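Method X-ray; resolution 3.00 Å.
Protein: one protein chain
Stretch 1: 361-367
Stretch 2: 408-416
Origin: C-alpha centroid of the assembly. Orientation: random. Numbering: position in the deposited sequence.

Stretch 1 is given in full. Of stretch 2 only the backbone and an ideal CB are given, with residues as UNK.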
# COMPACT_ATOMS: atom_id res chain seq x y z
N GLU B 361 -47.09 3.87 13.75
CA GLU B 361 -47.35 3.86 12.32
C GLU B 361 -46.52 2.73 11.71
O GLU B 361 -47.00 2.00 10.84
CB GLU B 361 -46.95 5.20 11.71
CG GLU B 361 -47.24 6.33 12.64
CD GLU B 361 -47.22 7.69 11.98
OE1 GLU B 361 -46.30 7.96 11.18
OE2 GLU B 361 -48.13 8.49 12.28
N LEU B 362 -45.28 2.58 12.16
CA LEU B 362 -44.46 1.50 11.63
C LEU B 362 -45.19 0.17 11.81
O LEU B 362 -45.10 -0.70 10.95
CB LEU B 362 -43.10 1.47 12.32
CG LEU B 362 -42.08 2.49 11.80
CD1 LEU B 362 -40.92 2.61 12.76
CD2 LEU B 362 -41.60 2.07 10.43
N TYR B 363 -45.92 0.01 12.92
CA TYR B 363 -46.66 -1.23 13.15
C TYR B 363 -47.72 -1.40 12.08
O TYR B 363 -47.72 -2.39 11.34
CB TYR B 363 -47.37 -1.23 14.52
CG TYR B 363 -46.56 -1.82 15.65
CD1 TYR B 363 -45.73 -1.01 16.42
CD2 TYR B 363 -46.63 -3.18 15.96
CE1 TYR B 363 -44.97 -1.53 17.48
CE2 TYR B 363 -45.87 -3.72 17.02
CZ TYR B 363 -45.04 -2.88 17.78
OH TYR B 363 -44.30 -3.35 18.83
N ASP B 364 -48.61 -0.42 12.00
CA ASP B 364 -49.70 -0.40 11.03
C ASP B 364 -49.22 -0.75 9.64
O ASP B 364 -49.92 -1.41 8.88
CB ASP B 364 -50.34 0.98 11.01
CG ASP B 364 -50.74 1.44 12.38
OD1 ASP B 364 -51.07 2.63 12.55
OD2 ASP B 364 -50.72 0.59 13.30
N LEU B 365 -48.02 -0.29 9.31
CA LEU B 365 -47.45 -0.57 8.01
C LEU B 365 -47.10 -2.03 7.87
O LEU B 365 -47.43 -2.67 6.86
CB LEU B 365 -46.20 0.27 7.79
CG LEU B 365 -46.41 1.61 7.09
CD1 LEU B 365 -47.54 2.38 7.76
CD2 LEU B 365 -45.11 2.39 7.11
N TYR B 366 -46.44 -2.57 8.88
CA TYR B 366 -46.03 -3.97 8.87
C TYR B 366 -47.24 -4.89 8.74
O TYR B 366 -47.16 -5.97 8.16
CB TYR B 366 -45.25 -4.31 10.15
CG TYR B 366 -44.68 -5.72 10.19
CD1 TYR B 366 -43.96 -6.22 9.10
CD2 TYR B 366 -44.85 -6.54 11.31
CE1 TYR B 366 -43.43 -7.51 9.12
CE2 TYR B 366 -44.32 -7.83 11.34
CZ TYR B 366 -43.61 -8.31 10.24
OH TYR B 366 -43.08 -9.59 10.24
N LYS B 367 -48.38 -4.46 9.26
CA LYS B 367 -49.59 -5.26 9.18
C LYS B 367 -50.29 -5.07 7.84
O LYS B 367 -50.39 -5.99 7.03
CB LYS B 367 -50.53 -4.90 10.32
CG LYS B 367 -49.97 -5.23 11.67
CD LYS B 367 -50.85 -4.72 12.79
CE LYS B 367 -50.38 -5.20 14.18
NZ LYS B 367 -48.99 -4.80 14.60
N UNK B 408 -38.68 -3.09 13.10
CA UNK B 408 -39.90 -2.97 12.32
C UNK B 408 -39.55 -2.61 10.88
O UNK B 408 -40.00 -3.26 9.93
CB UNK B 408 -40.84 -1.92 12.93
N UNK B 409 -38.74 -1.57 10.73
CA UNK B 409 -38.32 -1.12 9.43
C UNK B 409 -37.75 -2.27 8.63
O UNK B 409 -38.11 -2.47 7.47
CB UNK B 409 -37.29 0.01 9.56
N UNK B 410 -36.87 -3.05 9.26
CA UNK B 410 -36.29 -4.20 8.57
C UNK B 410 -37.36 -5.22 8.22
O UNK B 410 -37.41 -5.71 7.09
CB UNK B 410 -35.21 -4.85 9.43
N UNK B 411 -38.22 -5.54 9.18
CA UNK B 411 -39.28 -6.50 8.91
C UNK B 411 -40.14 -6.02 7.73
O UNK B 411 -40.45 -6.79 6.83
CB UNK B 411 -40.14 -6.71 10.16
N UNK B 412 -40.50 -4.73 7.75
CA UNK B 412 -41.32 -4.14 6.70
C UNK B 412 -40.61 -4.19 5.36
O UNK B 412 -41.21 -4.52 4.34
CB UNK B 412 -41.68 -2.69 7.05
N UNK B 413 -39.32 -3.87 5.36
CA UNK B 413 -38.52 -3.89 4.14
C UNK B 413 -38.41 -5.32 3.62
O UNK B 413 -38.48 -5.56 2.42
CB UNK B 413 -37.13 -3.30 4.39
N UNK B 414 -38.24 -6.26 4.54
CA UNK B 414 -38.12 -7.66 4.17
C UNK B 414 -39.41 -8.14 3.49
O UNK B 414 -39.39 -8.57 2.34
CB UNK B 414 -37.81 -8.51 5.40
N UNK B 415 -40.52 -8.04 4.22
CA UNK B 415 -41.84 -8.47 3.73
C UNK B 415 -42.22 -7.72 2.46
O UNK B 415 -43.00 -8.21 1.65
CB UNK B 415 -42.91 -8.25 4.80
N UNK B 416 -41.65 -6.53 2.31
CA UNK B 416 -41.91 -5.72 1.14
C UNK B 416 -41.38 -6.44 -0.08
O UNK B 416 -42.14 -6.85 -0.95
CB UNK B 416 -41.28 -4.33 1.28

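The two helices run roughly parallel, their axes 9.4 Å apart at closest approach and crossing at 22°. Phi and psi are helical at every position of stretch 2.

Position 408 points its CA-to-CB bond toward stretch 1, with the ideal CB 4.1 Å from Leu 362 CB and the ring of Tyr 363 farther out. An apolar chain of leucine or methionine length could reach both. Leu 408 CD1 lies 3.9 Å from Leu 362 CB and 3.9 Å from Tyr 363 CE1, while CD2 sits over one face of that ring.

Position 409 points away, with its ideal CB 4.9 Å from Leu 362 CD2, so stretch 1 asks little beyond modest size nearby. Thr 409 places OG1 3.9 Å from Leu 362 CD2; the hydroxyl is hydrogen-bonded elsewhere in the structure.

Position 410 is out of reach and unconstrained by stretch 1; it is His 410.

Position 411 points toward stretch 1, its ideal CB 3.5 Å from Tyr 366 CE1. The aromatic face welcomes aliphatic hydrogens, and alanine, leucine or methionine would each supply a CB there. Leu 411 makes a CH-pi contact, CB lying 4.0 Å from the centroid of the Tyr 366 ring.

Position 412 points sideways, its ideal CB 4.7 Å from Tyr 366 CD1 and 5.5 Å from Leu 365 CB. An apolar chain long enough to bend inward, isoleucine, leucine or methionine, would suit. Ile 412 does this with chi1 m and chi2 t: CG1 packs 3.6 Å from Tyr 366 CB, and CD1 reaches 3.7 Å from Leu 365 CB and 4.1 Å from Leu 362 CD2. The same CD1 is only 3.1 Å from Leu 362 O.

Position 413 is out of reach, so stretch 1 leaves the choice open; Thr 413 has OG1 donating to Thr 409 O at 3.1 Å.

Position 414 points sideways with nothing of stretch 1 within 5.5 Å of its ideal CB. A long polar chain is easily accommodated, and Lys 414 leads away.

Position 415 points toward stretch 1, its ideal CB 4.4 Å from Tyr 366 CE1, with the carbonyl of Tyr 366 farther along. A long chain, apolar near its base and perhaps polar at its tip, fits. Lys 415 passes CD 4.0 Å from Tyr 366 CE1 and brings NZ 3.5 Å from Tyr 366 O, without a hydrogen bond.

Position 416 is out of reach, leaving the choice open; it is Ala 416.

Stretch 2, residues 408-416: LTHLITKKA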
# COMPACT_ATOMS: atom_id res chain seq x y z
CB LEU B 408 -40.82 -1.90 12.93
CG LEU B 408 -41.59 -2.32 14.19
CD1 LEU B 408 -42.04 -1.11 15.00
CD2 LEU B 408 -42.77 -3.15 13.75
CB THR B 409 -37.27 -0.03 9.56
OG1 THR B 409 -37.83 1.05 10.32
CG2 THR B 409 -36.85 0.47 8.20
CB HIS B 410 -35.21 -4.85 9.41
CG HIS B 410 -33.87 -4.22 9.23
ND1 HIS B 410 -33.61 -2.91 9.57
CD2 HIS B 410 -32.72 -4.71 8.70
CE1 HIS B 410 -32.36 -2.62 9.25
NE2 HIS B 410 -31.80 -3.69 8.72
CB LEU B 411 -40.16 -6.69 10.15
CG LEU B 411 -39.56 -7.48 11.31
CD1 LEU B 411 -40.52 -7.49 12.51
CD2 LEU B 411 -39.27 -8.89 10.84
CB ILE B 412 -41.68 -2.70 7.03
CG1 ILE B 412 -42.74 -2.69 8.14
CG2 ILE B 412 -42.18 -1.98 5.80
CD1 ILE B 412 -43.01 -1.33 8.73
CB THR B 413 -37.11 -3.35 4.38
OG1 THR B 413 -37.16 -1.92 4.53
CG2 THR B 413 -36.20 -3.70 3.22
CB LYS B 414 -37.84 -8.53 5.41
CG LYS B 414 -37.49 -9.99 5.09
CD LYS B 414 -37.67 -10.91 6.31
CE LYS B 414 -37.19 -12.33 6.02
NZ LYS B 414 -37.75 -12.93 4.77
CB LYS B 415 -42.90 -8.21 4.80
CG LYS B 415 -44.26 -8.83 4.51
CD LYS B 415 -45.19 -8.63 5.70
CE LYS B 415 -46.50 -9.41 5.54
NZ LYS B 415 -47.42 -9.15 6.68
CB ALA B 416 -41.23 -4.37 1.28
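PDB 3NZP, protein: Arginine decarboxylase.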